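Local coordinates for protein VAL-1 (Chlorella virus, PDB 3GNE) that cleaves the polysaccharide alginate as a family 14 polysaccharide lyase, with a mode of action that depends on pH, at residues D155-E169 / E187-L199. Numbering follows the deposited sequence.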
ATOM      1  N   ASP A 155       2.571  14.585   9.263  1.00 11.04           N
ATOM      2  CA  ASP A 155       1.514  14.154  10.154  1.00 10.67           C
ATOM      3  C   ASP A 155       1.851  12.827  10.800  1.00 10.31           C
ATOM      4  O   ASP A 155       1.206  12.512  11.813  1.00 11.90           O
ATOM      5  CB  ASP A 155       0.195  14.033   9.366  1.00 13.09           C
ATOM      6  CG  ASP A 155      -0.204  15.300   8.633  1.00 13.08           C
ATOM      7  OD1 ASP A 155      -0.252  16.332   9.328  1.00 14.11           O
ATOM      8  OD2 ASP A 155      -0.459  15.210   7.417  1.00 16.11           O
ATOM      9  N   PHE A 156       2.815  12.076  10.295  1.00 10.74           N
ATOM     10  CA  PHE A 156       3.053  10.737  10.805  1.00 11.25           C
ATOM     11  C   PHE A 156       4.522  10.525  11.092  1.00  9.50           C
ATOM     12  O   PHE A 156       5.029   9.423  10.961  1.00 10.65           O
ATOM     13  CB  PHE A 156       2.577   9.663   9.799  1.00 10.43           C
ATOM     14  CG  PHE A 156       1.057   9.673   9.593  1.00  9.14           C
ATOM     15  CD1 PHE A 156       0.534  10.005   8.362  1.00 11.14           C
ATOM     16  CD2 PHE A 156       0.188   9.353  10.613  1.00  9.78           C
ATOM     17  CE1 PHE A 156      -0.832  10.010   8.107  1.00 11.40           C
ATOM     18  CE2 PHE A 156      -1.176   9.332  10.408  1.00 11.70           C
ATOM     19  CZ  PHE A 156      -1.680   9.666   9.151  1.00 11.98           C
ATOM     20  N   LYS A 157       5.240  11.591  11.479  0.50  9.73           N
ATOM     21  CA  LYS A 157       6.648  11.373  11.820  0.50 10.67           C
ATOM     22  C   LYS A 157       6.727  10.374  12.979  0.50 10.20           C
ATOM     23  O   LYS A 157       5.969  10.431  13.955  0.50 12.60           O
ATOM     24  CB  LYS A 157       7.403  12.668  12.148  0.50 10.43           C
ATOM     25  CG  LYS A 157       7.541  13.656  11.000  0.50  9.44           C
ATOM     26  CD  LYS A 157       8.499  14.815  11.238  0.50  8.19           C
ATOM     27  CE  LYS A 157       8.230  15.921  10.177  0.50  6.42           C
ATOM     28  NZ  LYS A 157       8.410  15.307   8.818  0.50 11.70           N
ATOM     29  N   ASN A 158       7.661   9.443  12.872  1.00 11.63           N
ATOM     30  CA  ASN A 158       7.901   8.405  13.860  0.50 12.44           C
ATOM     31  C   ASN A 158       6.617   7.732  14.318  1.00 12.27           C
ATOM     32  O   ASN A 158       6.484   7.295  15.466  1.00 14.59           O
ATOM     33  CB  ASN A 158       8.663   9.063  15.022  0.50 13.86           C
ATOM     34  CG  ASN A 158       9.197   8.026  15.978  0.50 11.88           C
ATOM     35  OD1 ASN A 158       9.837   7.042  15.568  0.50 14.75           O
ATOM     36  ND2 ASN A 158       8.907   8.267  17.257  0.50 15.50           N
ATOM     37  N   ALA A 159       5.650   7.608  13.416  1.00 12.26           N
ATOM     38  CA  ALA A 159       4.374   7.018  13.817  1.00 11.74           C
ATOM     39  C   ALA A 159       4.500   5.519  14.084  1.00 12.02           C
ATOM     40  O   ALA A 159       3.754   4.958  14.890  1.00 13.45           O
ATOM     41  CB  ALA A 159       3.307   7.269  12.746  1.00 11.88           C
ATOM     42  N   LEU A 160       5.404   4.864  13.376  1.00 10.89           N
ATOM     43  CA  LEU A 160       5.597   3.414  13.545  1.00 10.60           C
ATOM     44  C   LEU A 160       6.534   3.184  14.724  1.00 11.75           C
ATOM     45  O   LEU A 160       7.748   3.428  14.641  1.00 15.68           O
ATOM     46  CB  LEU A 160       6.149   2.801  12.266  1.00 10.08           C
ATOM     47  CG  LEU A 160       5.267   3.008  11.032  1.00 10.93           C
ATOM     48  CD1 LEU A 160       6.048   2.551   9.793  1.00 12.06           C
ATOM     49  CD2 LEU A 160       3.957   2.216  11.171  1.00 13.03           C
ATOM     50  N   LYS A 161       5.951   2.736  15.829  1.00 11.22           N
ATOM     51  CA  LYS A 161       6.721   2.509  17.025  1.00 11.51           C
ATOM     52  C   LYS A 161       7.298   1.122  17.044  1.00 11.35           C
ATOM     53  O   LYS A 161       6.799   0.216  16.369  1.00 12.66           O
ATOM     54  CB  LYS A 161       5.810   2.710  18.242  1.00 13.23           C
ATOM     55  CG  LYS A 161       5.092   4.056  18.305  1.00 14.66           C
ATOM     56  CD  LYS A 161       6.002   5.271  18.133  1.00 18.89           C
ATOM     57  CE  LYS A 161       5.119   6.521  18.289  1.00 21.55           C
ATOM     58  NZ  LYS A 161       5.893   7.771  18.058  1.00 25.06           N
ATOM     59  N   TYR A 162       8.364   0.916  17.827  1.00 11.56           N
ATOM     60  CA  TYR A 162       8.938  -0.431  17.987  1.00 11.22           C
ATOM     61  C   TYR A 162       8.166  -1.303  18.968  1.00 11.20           C
ATOM     62  O   TYR A 162       7.581  -0.827  19.955  1.00 12.48           O
ATOM     63  CB  TYR A 162      10.395  -0.311  18.494  1.00 12.39           C
ATOM     64  CG  TYR A 162      11.389   0.246  17.516  1.00 11.95           C
ATOM     65  CD1 TYR A 162      11.610  -0.346  16.308  1.00 12.12           C
ATOM     66  CD2 TYR A 162      12.135   1.413  17.797  1.00 16.50           C
ATOM     67  CE1 TYR A 162      12.516   0.166  15.400  1.00 12.71           C
ATOM     68  CE2 TYR A 162      13.056   1.940  16.907  1.00 18.93           C
ATOM     69  CZ  TYR A 162      13.228   1.294  15.698  1.00 15.49           C
ATOM     70  OH  TYR A 162      14.152   1.798  14.813  1.00 17.17           O
ATOM     71  N   ASP A 163       8.215  -2.618  18.740  1.00 11.81           N
ATOM     72  CA  ASP A 163       7.725  -3.609  19.691  1.00 12.97           C
ATOM     73  C   ASP A 163       6.232  -3.471  19.950  1.00 13.00           C
ATOM     74  O   ASP A 163       5.762  -3.750  21.077  1.00 14.06           O
ATOM     75  CB  ASP A 163       8.561  -3.452  20.990  1.00 13.39           C
ATOM     76  CG  ASP A 163       9.946  -4.052  20.881  1.00 14.55           C
ATOM     77  OD1 ASP A 163      10.259  -4.750  19.897  1.00 13.32           O
ATOM     78  OD2 ASP A 163      10.759  -3.854  21.834  1.00 13.63           O
ATOM     79  N   VAL A 164       5.451  -3.019  18.991  1.00 12.53           N
ATOM     80  CA  VAL A 164       4.004  -2.874  19.095  1.00 14.08           C
ATOM     81  C   VAL A 164       3.329  -3.237  17.774  1.00 12.88           C
ATOM     82  O   VAL A 164       3.923  -3.088  16.706  1.00 13.40           O
ATOM     83  CB  VAL A 164       3.543  -1.439  19.340  1.00 18.75           C
ATOM     84  CG1 VAL A 164       4.238  -0.848  20.522  1.00 22.64           C
ATOM     85  CG2 VAL A 164       3.826  -0.487  18.188  1.00 22.61           C
ATOM     86  N   TRP A 165       2.082  -3.659  17.854  1.00 12.70           N
ATOM     87  CA  TRP A 165       1.343  -3.849  16.622  1.00 12.08           C
ATOM     88  C   TRP A 165       0.835  -2.521  16.130  1.00 12.55           C
ATOM     89  O   TRP A 165      -0.165  -1.972  16.633  1.00 18.49           O
ATOM     90  CB  TRP A 165       0.221  -4.863  16.860  1.00 12.70           C
ATOM     91  CG  TRP A 165       0.814  -6.231  17.038  1.00 12.33           C
ATOM     92  CD1 TRP A 165       0.987  -6.928  18.188  1.00 14.43           C
ATOM     93  CD2 TRP A 165       1.319  -7.054  15.988  1.00 11.60           C
ATOM     94  NE1 TRP A 165       1.570  -8.150  17.953  1.00 14.99           N
ATOM     95  CE2 TRP A 165       1.787  -8.248  16.582  1.00 13.22           C
ATOM     96  CE3 TRP A 165       1.415  -6.883  14.618  1.00 11.33           C
ATOM     97  CZ2 TRP A 165       2.333  -9.262  15.830  1.00 13.28           C
ATOM     98  CZ3 TRP A 165       1.976  -7.895  13.864  1.00 11.73           C
ATOM     99  CH2 TRP A 165       2.438  -9.077  14.461  1.00 13.25           C
ATOM    100  N   ASN A 166       1.491  -1.950  15.156  1.00 11.19           N
ATOM    101  CA  ASN A 166       1.022  -0.663  14.608  1.00 10.05           C
ATOM    102  C   ASN A 166      -0.150  -0.945  13.670  1.00  9.74           C
ATOM    103  O   ASN A 166      -0.005  -1.873  12.848  1.00 12.53           O
ATOM    104  CB  ASN A 166       2.116   0.015  13.791  1.00 10.88           C
ATOM    105  CG  ASN A 166       3.309   0.412  14.665  1.00 10.11           C
ATOM    106  OD1 ASN A 166       3.235   1.434  15.353  1.00 11.61           O
ATOM    107  ND2 ASN A 166       4.411  -0.327  14.588  1.00 11.36           N
ATOM    108  N   ARG A 167      -1.207  -0.197  13.761  1.00  9.48           N
ATOM    109  CA  ARG A 167      -2.387  -0.362  12.938  1.00  9.65           C
ATOM    110  C   ARG A 167      -2.375   0.644  11.798  1.00 10.32           C
ATOM    111  O   ARG A 167      -2.341   1.841  12.049  1.00 12.70           O
ATOM    112  CB  ARG A 167      -3.664  -0.186  13.792  1.00 13.34           C
ATOM    113  CG  ARG A 167      -3.689  -1.191  14.935  1.00 16.74           C
ATOM    114  CD  ARG A 167      -4.936  -0.996  15.780  1.00 26.42           C
ATOM    115  NE  ARG A 167      -5.138   0.350  16.254  1.00 39.46           N
ATOM    116  CZ  ARG A 167      -4.581   1.182  17.110  1.00 36.89           C
ATOM    117  NH1 ARG A 167      -5.096   2.395  17.267  1.00 38.85           N
ATOM    118  NH2 ARG A 167      -3.495   0.812  17.806  1.00 48.05           N
ATOM    119  N   ILE A 168      -2.421   0.110  10.564  1.00 10.07           N
ATOM    120  CA  ILE A 168      -2.358   0.946   9.389  1.00 10.13           C
ATOM    121  C   ILE A 168      -3.636   0.789   8.568  1.00  9.41           C
ATOM    122  O   ILE A 168      -4.110  -0.330   8.397  1.00 10.61           O
ATOM    123  CB  ILE A 168      -1.165   0.490   8.497  1.00 12.39           C
ATOM    124  CG1 ILE A 168       0.137   0.363   9.314  1.00 19.92           C
ATOM    125  CG2 ILE A 168      -1.030   1.428   7.301  1.00 13.25           C
ATOM    126  CD1 ILE A 168       0.642   1.645   9.894  1.00 36.35           C
ATOM    127  N   GLU A 169      -4.157   1.870   7.980  1.00  9.18           N
ATOM    128  CA  GLU A 169      -5.241   1.710   7.025  1.00 10.08           C
ATOM    129  C   GLU A 169      -4.968   2.667   5.862  1.00  8.87           C
ATOM    130  O   GLU A 169      -4.396   3.753   6.072  1.00 10.59           O
ATOM    131  CB  GLU A 169      -6.640   2.071   7.625  1.00 12.34           C
ATOM    132  CG  GLU A 169      -6.906   1.373   8.973  1.00 13.06           C
ATOM    133  CD  GLU A 169      -8.391   1.484   9.336  1.00 15.60           C
ATOM    134  OE1 GLU A 169      -9.254   1.689   8.456  1.00 15.25           O
ATOM    135  OE2 GLU A 169      -8.657   1.287  10.518  1.00 18.23           O
ATOM    136  N   GLU A 187     -10.662  10.892  -3.317  1.00 11.67           N
ATOM    137  CA  GLU A 187     -10.073  11.065  -2.013  1.00 11.83           C
ATOM    138  C   GLU A 187      -9.119   9.917  -1.691  1.00 10.67           C
ATOM    139  O   GLU A 187      -9.190   8.829  -2.283  1.00 11.05           O
ATOM    140  CB  GLU A 187     -11.155  11.037  -0.906  1.00 14.71           C
ATOM    141  CG  GLU A 187     -12.239  12.057  -1.112  1.00 15.29           C
ATOM    142  CD  GLU A 187     -13.242  12.095   0.016  1.00 20.98           C
ATOM    143  OE1 GLU A 187     -13.124  11.315   0.996  1.00 22.92           O
ATOM    144  OE2 GLU A 187     -14.213  12.891  -0.056  1.00 23.56           O
ATOM    145  N   SER A 188      -8.269  10.195  -0.714  1.00 10.36           N
ATOM    146  CA  SER A 188      -7.418   9.178  -0.112  1.00 10.34           C
ATOM    147  C   SER A 188      -7.356   9.434   1.377  1.00  9.79           C
ATOM    148  O   SER A 188      -7.460  10.562   1.807  1.00 10.99           O
ATOM    149  CB  SER A 188      -6.002   9.309  -0.694  1.00 11.36           C
ATOM    150  OG  SER A 188      -5.190   8.302  -0.070  1.00 10.56           O
ATOM    151  N   TYR A 189      -7.190   8.391   2.180  1.00 10.61           N
ATOM    152  CA  TYR A 189      -6.885   8.681   3.591  1.00 10.07           C
ATOM    153  C   TYR A 189      -5.920   7.627   4.097  1.00 10.71           C
ATOM    154  O   TYR A 189      -5.847   6.497   3.575  1.00 10.66           O
ATOM    155  CB  TYR A 189      -8.157   8.760   4.411  1.00 11.21           C
ATOM    156  CG  TYR A 189      -8.994   7.545   4.743  1.00 11.61           C
ATOM    157  CD1 TYR A 189      -8.607   6.454   5.559  1.00 12.28           C
ATOM    158  CD2 TYR A 189     -10.313   7.483   4.262  1.00 12.59           C
ATOM    159  CE1 TYR A 189      -9.410   5.385   5.844  1.00 11.42           C
ATOM    160  CE2 TYR A 189     -11.153   6.413   4.570  1.00 12.78           C
ATOM    161  CZ  TYR A 189     -10.705   5.367   5.357  1.00 12.56           C
ATOM    162  OH  TYR A 189     -11.567   4.332   5.636  1.00 12.60           O
ATOM    163  N   VAL A 190      -5.181   7.985   5.126  1.00 10.36           N
ATOM    164  CA  VAL A 190      -4.237   7.115   5.800  1.00  9.54           C
ATOM    165  C   VAL A 190      -4.563   7.221   7.275  1.00  9.07           C
ATOM    166  O   VAL A 190      -4.787   8.316   7.787  1.00 11.68           O
ATOM    167  CB  VAL A 190      -2.778   7.530   5.549  1.00  9.97           C
ATOM    168  CG1 VAL A 190      -1.830   6.740   6.454  1.00 10.65           C
ATOM    169  CG2 VAL A 190      -2.472   7.302   4.064  1.00 11.26           C
ATOM    170  N   ILE A 191      -4.572   6.046   7.907  1.00 10.11           N
ATOM    171  CA  ILE A 191      -4.693   5.983   9.354  1.00 10.81           C
ATOM    172  C   ILE A 191      -3.489   5.222   9.899  1.00 10.40           C
ATOM    173  O   ILE A 191      -3.181   4.155   9.402  1.00 11.38           O
ATOM    174  CB  ILE A 191      -6.006   5.303   9.830  1.00 11.45           C
ATOM    175  CG1 ILE A 191      -7.252   5.885   9.214  1.00 13.13           C
ATOM    176  CG2 ILE A 191      -6.077   5.440  11.343  1.00 18.66           C
ATOM    177  CD1 ILE A 191      -8.525   5.130   9.560  1.00 15.34           C
ATOM    178  N   VAL A 192      -2.845   5.810  10.923  1.00 10.60           N
ATOM    179  CA  VAL A 192      -1.774   5.102  11.610  1.00 10.72           C
ATOM    180  C   VAL A 192      -2.085   5.204  13.105  1.00 10.23           C
ATOM    181  O   VAL A 192      -2.150   6.325  13.656  1.00 11.75           O
ATOM    182  CB  VAL A 192      -0.357   5.632  11.348  1.00 10.18           C
ATOM    183  CG1 VAL A 192       0.624   4.713  12.029  1.00 10.80           C
ATOM    184  CG2 VAL A 192      -0.083   5.690   9.819  1.00 12.25           C
ATOM    185  N   ASN A 193      -2.300   4.074  13.766  1.00 12.33           N
ATOM    186  CA  ASN A 193      -2.574   4.004  15.206  1.00 11.86           C
ATOM    187  C   ASN A 193      -3.623   4.990  15.593  1.00 12.74           C
ATOM    188  O   ASN A 193      -3.546   5.715  16.573  1.00 17.05           O
ATOM    189  CB  ASN A 193      -1.284   4.198  16.004  1.00 12.65           C
ATOM    190  CG  ASN A 193      -0.305   3.040  15.746  1.00 12.21           C
ATOM    191  OD1 ASN A 193      -0.761   1.888  15.631  1.00 13.72           O
ATOM    192  ND2 ASN A 193       0.952   3.356  15.708  1.00 11.61           N
ATOM    193  N   GLY A 194      -4.722   5.014  14.847  1.00 13.27           N
ATOM    194  CA  GLY A 194      -5.889   5.796  15.154  1.00 15.86           C
ATOM    195  C   GLY A 194      -5.851   7.219  14.635  1.00 15.51           C
ATOM    196  O   GLY A 194      -6.883   7.902  14.657  1.00 21.59           O
ATOM    197  N   LYS A 195      -4.709   7.738  14.159  1.00 13.44           N
ATOM    198  CA  LYS A 195      -4.649   9.103  13.631  1.00 12.60           C
ATOM    199  C   LYS A 195      -4.915   9.057  12.116  1.00 12.75           C
ATOM    200  O   LYS A 195      -4.218   8.342  11.404  1.00 12.78           O
ATOM    201  CB  LYS A 195      -3.300   9.755  13.852  1.00 13.31           C
ATOM    202  CG  LYS A 195      -3.159  11.144  13.248  1.00 14.20           C
ATOM    203  CD  LYS A 195      -1.801  11.746  13.659  1.00 15.37           C
ATOM    204  CE  LYS A 195      -1.788  13.195  13.154  1.00 16.34           C
ATOM    205  NZ  LYS A 195      -0.550  13.950  13.464  1.00 16.77           N
ATOM    206  N   LYS A 196      -5.918   9.796  11.660  1.00 12.93           N
ATOM    207  CA  LYS A 196      -6.354   9.774  10.275  1.00 12.70           C
ATOM    208  C   LYS A 196      -6.048  11.096   9.602  1.00 13.27           C
ATOM    209  O   LYS A 196      -6.347  12.174  10.200  1.00 14.87           O
ATOM    210  CB  LYS A 196      -7.878   9.546  10.231  1.00 15.28           C
ATOM    211  CG  LYS A 196      -8.477   9.483   8.827  1.00 13.48           C
ATOM    212  CD  LYS A 196      -9.938   9.079   8.900  1.00 17.31           C
ATOM    213  CE  LYS A 196     -10.696   8.828   7.625  1.00 23.93           C
ATOM    214  NZ  LYS A 196     -12.079   8.353   7.993  1.00 43.82           N
ATOM    215  N   GLU A 197      -5.519  11.023   8.389  1.00 12.56           N
ATOM    216  CA  GLU A 197      -5.379  12.190   7.524  1.00 11.70           C
ATOM    217  C   GLU A 197      -6.039  11.914   6.173  1.00 11.12           C
ATOM    218  O   GLU A 197      -5.957  10.784   5.654  1.00 11.84           O
ATOM    219  CB  GLU A 197      -3.913  12.591   7.288  1.00 13.85           C
ATOM    220  CG  GLU A 197      -3.172  13.020   8.578  1.00 17.40           C
ATOM    221  CD  GLU A 197      -3.649  14.300   9.208  1.00 15.12           C
ATOM    222  OE1 GLU A 197      -4.339  15.100   8.573  1.00 18.49           O
ATOM    223  OE2 GLU A 197      -3.324  14.525  10.394  1.00 22.07           O
ATOM    224  N   VAL A 198      -6.693  12.907   5.600  1.00 13.07           N
ATOM    225  CA  VAL A 198      -7.424  12.795   4.366  1.00 12.16           C
ATOM    226  C   VAL A 198      -6.870  13.761   3.328  1.00 11.86           C
ATOM    227  O   VAL A 198      -6.498  14.913   3.660  1.00 16.09           O
ATOM    228  CB  VAL A 198      -8.909  13.097   4.609  1.00 13.77           C
ATOM    229  CG1 VAL A 198      -9.734  12.899   3.346  1.00 18.26           C
ATOM    230  CG2 VAL A 198      -9.408  12.209   5.749  1.00 17.14           C
ATOM    231  N   LEU A 199      -6.827  13.285   2.085  1.00 11.66           N
ATOM    232  CA  LEU A 199      -6.460  14.117   0.946  1.00 11.48           C
ATOM    233  C   LEU A 199      -7.683  14.165   0.025  1.00 12.75           C
ATOM    234  O   LEU A 199      -8.144  13.062  -0.411  1.00 12.55           O
ATOM    235  CB  LEU A 199      -5.249  13.565   0.185  1.00 10.93           C
ATOM    236  CG  LEU A 199      -4.851  14.289  -1.107  1.00 11.35           C
ATOM    237  CD1 LEU A 199      -4.349  15.706  -0.846  1.00 13.31           C
ATOM    238  CD2 LEU A 199      -3.814  13.477  -1.881  1.00 11.52           C
TER
HETATM  239  O   HOH W   1      -0.757  16.461  11.913  1.00 29.58           O
HETATM  240  O   HOH W   2       1.663   6.199  16.055  1.00 15.92           O
HETATM  241  O   HOH W   3      -0.354   0.695  18.430  1.00 47.59           O
HETATM  242  O   HOH W   4     -11.285   3.178   7.904  1.00 14.46           O
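N193 grips R167 and N166 with both ends of its amide. Its OD1 accepts R167 N at 2.8 Å. Its ND2 gives a nearly straight bond (171°) to OD1 of N166, in the plane of both amides and on a lone pair. That oxygen also accepts K161 N, while N166 ND2 bonds to K161 O, so the N166 amide is fixed in rotation. N193 N returns a bond to R167 O at 2.8 Å. K195, fully extended with CG anti to its backbone N (chi1 176°), brings NZ to D155 O at 2.8 Å. Water 1 links NZ to D155 OD1.

Strands 187-192 and 195-199 form a beta hairpin closed by a type I' turn, V192 to K195. Strand 166-169 pairs antiparallel with the first, in one sheet of a concanavalin A-like beta-sandwich (jelly roll).

F156 packs against this hairpin. V192 CG2 lies over one ring face, 4.0 Å from the centroid, and K195 O meets the ring edge. V192 CG1 touches A159 CB and I168 CD1. The stacked carboxylates of D155 and E197 bring OD1 and OE2 to 3.7 Å, a like-charge approach that K195 NZ may partly offset. I191 CD1 lies against the E169 carboxylate, which is salt-bridged to K241.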